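Local coordinates for protein RavA (Legionella pneumophila str. Paris, PDB 6WO6) that is a Legionella pneumophila effector, probably delivered into host cells and linked to cell invasion, at residues R179-D184 and Q188-R193; F171-D176 and S205-I210. The protein carries 2 engineered substitutions. All blocks are in the same frame, centred on the assembly; numbering follows the deposited sequence.

Contact 1: residues R179-D184 and Q188-R193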
loop_
_atom_site.group_PDB
_atom_site.type_symbol
_atom_site.label_atom_id
_atom_site.label_comp_id
_atom_site.label_asym_id
_atom_site.label_seq_id
_atom_site.Cartn_x
_atom_site.Cartn_y
_atom_site.Cartn_z
ATOM N N ARG A 179 1.280 6.972 -11.536
ATOM C CA ARG A 179 1.707 7.935 -12.547
ATOM C C ARG A 179 3.027 7.555 -13.211
ATOM O O ARG A 179 3.238 7.881 -14.385
ATOM C CB ARG A 179 1.820 9.331 -11.928
ATOM N N LEU A 180 3.922 6.870 -12.498
ATOM C CA LEU A 180 5.261 6.602 -13.005
ATOM C C LEU A 180 5.462 5.146 -13.407
ATOM O O LEU A 180 5.762 4.868 -14.572
ATOM C CB LEU A 180 6.305 7.017 -11.962
ATOM C CG LEU A 180 6.304 8.497 -11.581
ATOM C CD1 LEU A 180 7.551 8.846 -10.774
ATOM C CD2 LEU A 180 6.185 9.373 -12.822
ATOM N N LEU A 181 5.304 4.202 -12.474
ATOM C CA LEU A 181 5.619 2.807 -12.773
ATOM C C LEU A 181 4.736 2.261 -13.888
ATOM O O LEU A 181 5.218 1.556 -14.783
ATOM C CB LEU A 181 5.483 1.951 -11.516
ATOM C CG LEU A 181 5.988 0.513 -11.649
ATOM C CD1 LEU A 181 7.423 0.501 -12.149
ATOM C CD2 LEU A 181 5.878 -0.223 -10.323
ATOM N N LEU A 182 3.444 2.574 -13.856
ATOM C CA LEU A 182 2.512 2.125 -14.881
ATOM C C LEU A 182 2.415 3.092 -16.055
ATOM O O LEU A 182 1.512 2.947 -16.884
ATOM C CB LEU A 182 1.125 1.908 -14.273
ATOM C CG LEU A 182 0.982 0.715 -13.328
ATOM C CD1 LEU A 182 -0.365 0.741 -12.625
ATOM C CD2 LEU A 182 1.163 -0.587 -14.093
ATOM N N GLY A 183 3.321 4.066 -16.148
ATOM C CA GLY A 183 3.300 5.048 -17.208
ATOM C C GLY A 183 4.298 4.745 -18.314
ATOM O O GLY A 183 4.863 3.653 -18.410
ATOM N N ASP A 184 4.512 5.748 -19.167
ATOM C CA ASP A 184 5.444 5.629 -20.282
ATOM C C ASP A 184 6.903 5.758 -19.863
ATOM O O ASP A 184 7.787 5.411 -20.654
ATOM C CB ASP A 184 5.128 6.679 -21.351
ATOM C CG ASP A 184 3.846 6.378 -22.106
ATOM O OD1 ASP A 184 3.521 5.184 -22.275
ATOM O OD2 ASP A 184 3.167 7.336 -22.534
ATOM N N GLN A 188 11.447 6.534 -14.079
ATOM C CA GLN A 188 11.370 7.693 -13.198
ATOM C C GLN A 188 10.817 7.325 -11.827
ATOM O O GLN A 188 11.084 8.027 -10.847
ATOM C CB GLN A 188 10.527 8.786 -13.848
ATOM C CG GLN A 188 11.158 9.365 -15.111
ATOM C CD GLN A 188 10.229 10.300 -15.855
ATOM O OE1 GLN A 188 9.017 10.302 -15.629
ATOM N NE2 GLN A 188 10.792 11.104 -16.751
ATOM N N PHE A 189 10.049 6.236 -11.737
ATOM C CA PHE A 189 9.629 5.734 -10.433
ATOM C C PHE A 189 10.833 5.464 -9.543
ATOM O O PHE A 189 10.795 5.712 -8.332
ATOM C CB PHE A 189 8.795 4.460 -10.604
ATOM C CG PHE A 189 8.316 3.867 -9.307
ATOM C CD1 PHE A 189 7.124 4.289 -8.738
ATOM C CD2 PHE A 189 9.058 2.893 -8.653
ATOM C CE1 PHE A 189 6.680 3.751 -7.544
ATOM C CE2 PHE A 189 8.618 2.355 -7.454
ATOM C CZ PHE A 189 7.427 2.784 -6.902
ATOM N N PHE A 190 11.918 4.966 -10.133
ATOM C CA PHE A 190 13.121 4.620 -9.388
ATOM C C PHE A 190 14.118 5.766 -9.311
ATOM O O PHE A 190 14.838 5.883 -8.312
ATOM C CB PHE A 190 13.791 3.398 -10.022
ATOM C CG PHE A 190 12.904 2.189 -10.086
ATOM C CD1 PHE A 190 12.002 2.025 -11.126
ATOM C CD2 PHE A 190 12.968 1.216 -9.105
ATOM C CE1 PHE A 190 11.179 0.910 -11.183
ATOM C CE2 PHE A 190 12.150 0.099 -9.159
ATOM C CZ PHE A 190 11.255 -0.053 -10.199
ATOM N N SER A 191 14.184 6.611 -10.337
ATOM C CA SER A 191 15.133 7.715 -10.348
ATOM C C SER A 191 14.602 8.972 -9.666
ATOM O O SER A 191 15.297 9.992 -9.663
ATOM C CB SER A 191 15.544 8.050 -11.787
ATOM O OG SER A 191 14.424 8.432 -12.566
ATOM N N SER A 192 13.403 8.925 -9.093
ATOM C CA SER A 192 12.837 10.099 -8.444
ATOM C C SER A 192 13.612 10.448 -7.179
ATOM O O SER A 192 14.115 9.575 -6.467
ATOM C CB SER A 192 11.362 9.866 -8.103
ATOM O OG SER A 192 10.818 10.952 -7.371
ATOM N N ARG A 193 13.710 11.750 -6.906
ATOM C CA ARG A 193 14.349 12.196 -5.673
ATOM C C ARG A 193 13.562 11.753 -4.446
ATOM O O ARG A 193 14.144 11.563 -3.373
ATOM C CB ARG A 193 14.509 13.716 -5.684
#
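Leu180 opens the contact, laying its CB beside CB of Phe189 at 3.8 Å, near the plane of the phenylalanine ring and at its edge. With CG placed anti to its own carbonyl carbon (chi1 -61°), the leucine sends CD1 over the backbone between Gln188 and Phe189, 3.6 Å from Gln188 O and 3.7 Å from Phe189 N. The two side chains of Leu180 and Gln188 run at about a right angle, CD2 of the leucine approaching OE1 of the glutamine at 4.1 Å. Leu181, next along, also faces the second segment but takes the other rotamer, its CG anti to the backbone N (chi1 -171°). Its CB meets the Phe189 ring obliquely, 4.0 Å from CD1, and its CD1 reaches CE1 of Phe190 at 3.9 Å. Within the second segment, CD2 of Phe189 sits over the centre of the Phe190 ring, 3.8 Å above its plane. Beyond Leu181 the chain leaves helical geometry, and Gly183 N closes a tight turn onto Leu180 O. The contact is mainly apolar packing, with no hydrogen bond between the segments: across a short connection, the end of helix 162-181 meets the short, weakly bonded helical turn 188-191. Leu181 also rests on Ile217 of helix 214-224, while Phe190 packs on Val233, Ile237 and Phe240 of helix 230-240.

Contact 2: residues F171-D176 and S205-I210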
loop_
_atom_site.group_PDB
_atom_site.type_symbol
_atom_site.label_atom_id
_atom_site.label_comp_id
_atom_site.label_asym_id
_atom_site.label_seq_id
_atom_site.Cartn_x
_atom_site.Cartn_y
_atom_site.Cartn_z
ATOM N N PHE A 171 0.246 7.067 0.562
ATOM C CA PHE A 171 -0.319 7.848 -0.535
ATOM C C PHE A 171 0.733 8.155 -1.593
ATOM O O PHE A 171 0.454 8.075 -2.796
ATOM C CB PHE A 171 -0.933 9.142 -0.000
ATOM C CG PHE A 171 -2.332 8.983 0.517
ATOM C CD1 PHE A 171 -3.127 7.934 0.090
ATOM C CD2 PHE A 171 -2.856 9.888 1.427
ATOM C CE1 PHE A 171 -4.420 7.786 0.562
ATOM C CE2 PHE A 171 -4.147 9.747 1.904
ATOM C CZ PHE A 171 -4.930 8.694 1.471
ATOM N N ALA A 172 1.951 8.509 -1.164
ATOM C CA ALA A 172 3.016 8.789 -2.123
ATOM C C ALA A 172 3.353 7.556 -2.953
ATOM O O ALA A 172 3.529 7.648 -4.177
ATOM C CB ALA A 172 4.261 9.294 -1.391
ATOM N N VAL A 173 3.455 6.395 -2.304
ATOM C CA VAL A 173 3.790 5.175 -3.034
ATOM C C VAL A 173 2.699 4.839 -4.047
ATOM O O VAL A 173 2.989 4.472 -5.194
ATOM C CB VAL A 173 4.046 4.015 -2.056
ATOM C CG1 VAL A 173 4.069 2.687 -2.798
ATOM C CG2 VAL A 173 5.359 4.230 -1.329
ATOM N N ARG A 174 1.430 4.976 -3.651
ATOM C CA ARG A 174 0.336 4.713 -4.585
ATOM C C ARG A 174 0.377 5.677 -5.768
ATOM O O ARG A 174 0.233 5.267 -6.929
ATOM C CB ARG A 174 -1.006 4.808 -3.860
ATOM C CG ARG A 174 -2.216 4.601 -4.758
ATOM C CD ARG A 174 -2.548 3.127 -4.922
ATOM N NE ARG A 174 -3.455 2.895 -6.042
ATOM C CZ ARG A 174 -4.778 3.024 -5.981
ATOM N NH1 ARG A 174 -5.518 2.790 -7.057
ATOM N NH2 ARG A 174 -5.363 3.388 -4.849
ATOM N N ARG A 175 0.575 6.969 -5.488
ATOM C CA ARG A 175 0.621 7.968 -6.550
ATOM C C ARG A 175 1.743 7.678 -7.540
ATOM O O ARG A 175 1.558 7.802 -8.757
ATOM C CB ARG A 175 0.790 9.362 -5.942
ATOM C CG ARG A 175 0.996 10.475 -6.954
ATOM C CD ARG A 175 1.502 11.740 -6.279
ATOM N NE ARG A 175 2.755 11.508 -5.562
ATOM C CZ ARG A 175 3.483 12.464 -4.993
ATOM N NH1 ARG A 175 4.610 12.156 -4.364
ATOM N NH2 ARG A 175 3.091 13.730 -5.057
ATOM N N ASP A 176 2.916 7.283 -7.036
ATOM C CA ASP A 176 4.041 7.047 -7.935
ATOM C C ASP A 176 3.900 5.734 -8.694
ATOM O O ASP A 176 4.378 5.628 -9.829
ATOM C CB ASP A 176 5.357 7.088 -7.161
ATOM C CG ASP A 176 5.819 8.506 -6.883
ATOM O OD1 ASP A 176 5.088 9.452 -7.249
ATOM O OD2 ASP A 176 6.913 8.674 -6.307
ATOM N N SER A 205 2.198 -4.351 -0.512
ATOM C CA SER A 205 0.933 -4.826 -1.067
ATOM C C SER A 205 0.415 -3.901 -2.160
ATOM O O SER A 205 -0.302 -4.348 -3.063
ATOM C CB SER A 205 -0.114 -4.965 0.036
ATOM O OG SER A 205 0.383 -5.728 1.118
ATOM N N LEU A 206 0.772 -2.615 -2.101
ATOM C CA LEU A 206 0.347 -1.665 -3.122
ATOM C C LEU A 206 0.868 -2.021 -4.508
ATOM O O LEU A 206 0.302 -1.561 -5.506
ATOM C CB LEU A 206 0.802 -0.252 -2.751
ATOM C CG LEU A 206 0.096 0.387 -1.561
ATOM C CD1 LEU A 206 0.563 1.821 -1.375
ATOM C CD2 LEU A 206 -1.408 0.324 -1.759
ATOM N N PHE A 207 1.931 -2.818 -4.602
ATOM C CA PHE A 207 2.417 -3.217 -5.916
ATOM C C PHE A 207 1.597 -4.347 -6.527
ATOM O O PHE A 207 1.790 -4.663 -7.707
ATOM C CB PHE A 207 3.896 -3.601 -5.828
ATOM C CG PHE A 207 4.794 -2.435 -5.523
ATOM C CD1 PHE A 207 5.331 -1.671 -6.546
ATOM C CD2 PHE A 207 5.075 -2.081 -4.213
ATOM C CE1 PHE A 207 6.142 -0.584 -6.267
ATOM C CE2 PHE A 207 5.890 -0.998 -3.927
ATOM C CZ PHE A 207 6.422 -0.249 -4.953
ATOM N N ASN A 208 0.659 -4.929 -5.770
ATOM C CA ASN A 208 -0.231 -5.945 -6.323
ATOM C C ASN A 208 -1.036 -5.429 -7.510
ATOM O O ASN A 208 -1.615 -6.233 -8.248
ATOM C CB ASN A 208 -1.182 -6.456 -5.237
ATOM C CG ASN A 208 -0.476 -7.296 -4.188
ATOM O OD1 ASN A 208 0.721 -7.564 -4.291
ATOM N ND2 ASN A 208 -1.218 -7.710 -3.165
ATOM N N VAL A 209 -1.082 -4.111 -7.711
ATOM C CA VAL A 209 -1.814 -3.557 -8.842
ATOM C C VAL A 209 -1.099 -3.856 -10.158
ATOM O O VAL A 209 -1.739 -3.914 -11.215
ATOM C CB VAL A 209 -2.033 -2.043 -8.638
ATOM C CG1 VAL A 209 -0.704 -1.301 -8.612
ATOM C CG2 VAL A 209 -2.948 -1.475 -9.710
ATOM N N ILE A 210 0.223 -4.069 -10.130
ATOM C CA ILE A 210 0.949 -4.315 -11.376
ATOM C C ILE A 210 0.886 -5.765 -11.818
ATOM O O ILE A 210 1.505 -6.117 -12.832
ATOM C CB ILE A 210 2.436 -3.910 -11.289
ATOM C CG1 ILE A 210 3.216 -4.891 -10.412
ATOM C CG2 ILE A 210 2.582 -2.480 -10.792
ATOM C CD1 ILE A 210 4.683 -4.556 -10.271
#
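Two torsions bring Val173 and Leu206 together: CG1 of Val173 stands anti to its backbone N (chi1 167°), and Leu206 holds its CG anti to the carbonyl carbon (chi1 -70°) with an extended branch leading to CD1. That methyl, CD1 of Leu206, is the principal contact point on its side. It lies 3.9 Å from Val173 CG1, with CB of the valine slightly farther off, and it also approaches the helix backbone, at 4.0 Å from Arg174 N. The CB of Arg174 flanks the same methyl at 4.2 Å, so the leucine end fits against the helix surface between two successive residues. The bend of the arginine at chi2 (85°) carries Arg174 CD alongside the other methyl, CD2 of Leu206, at 4.4 Å. Its charged end goes on to partners elsewhere: NH2 donates to the carbonyl oxygen of Ala139 and NH1 forms a salt bridge with Glu178. Phe207 adds a looser touch, its CE2 lying 4.3 Å from Val173 CG1, which meets the ring obliquely. The same ring stacks with Phe240. The contact contains no hydrogen bond between its segments and is hydrophobic packing of a helix face against a 3-10 segment. It joins the middle of helix 162-181 to the 3-10 turns that precede helix 214-224. Leu206 also packs on Leu136 and Glu140 of helix 131-141, and helix 197-202 adjoins through Ser199, which touches Val173, and Cys200, which touches Phe207.

In the fold
Both contacts draw on helix 162-181, contact 2 on its middle and contact 1 on its C-terminal end, with their centres 11 Å apart. Along the chain, both segments of contact 1 fall between 171-176 and 205-210. In this elongated, helical chain without strands, their centres lie about 16 Å (contact 1) and about 5 Å (contact 2) from the chain centre. They meet where Phe189 CZ packs 3.7 Å from Phe207 CE1 and Leu181 touches Ile210. Leu181 N makes a probable backbone bond to Asp176 O, five residues back, consistent with the wider pi-type turn ending the shared helix. Thus the 188-191 and 205-210 turns both pack on helix 162-181, besides neighbours in other helices.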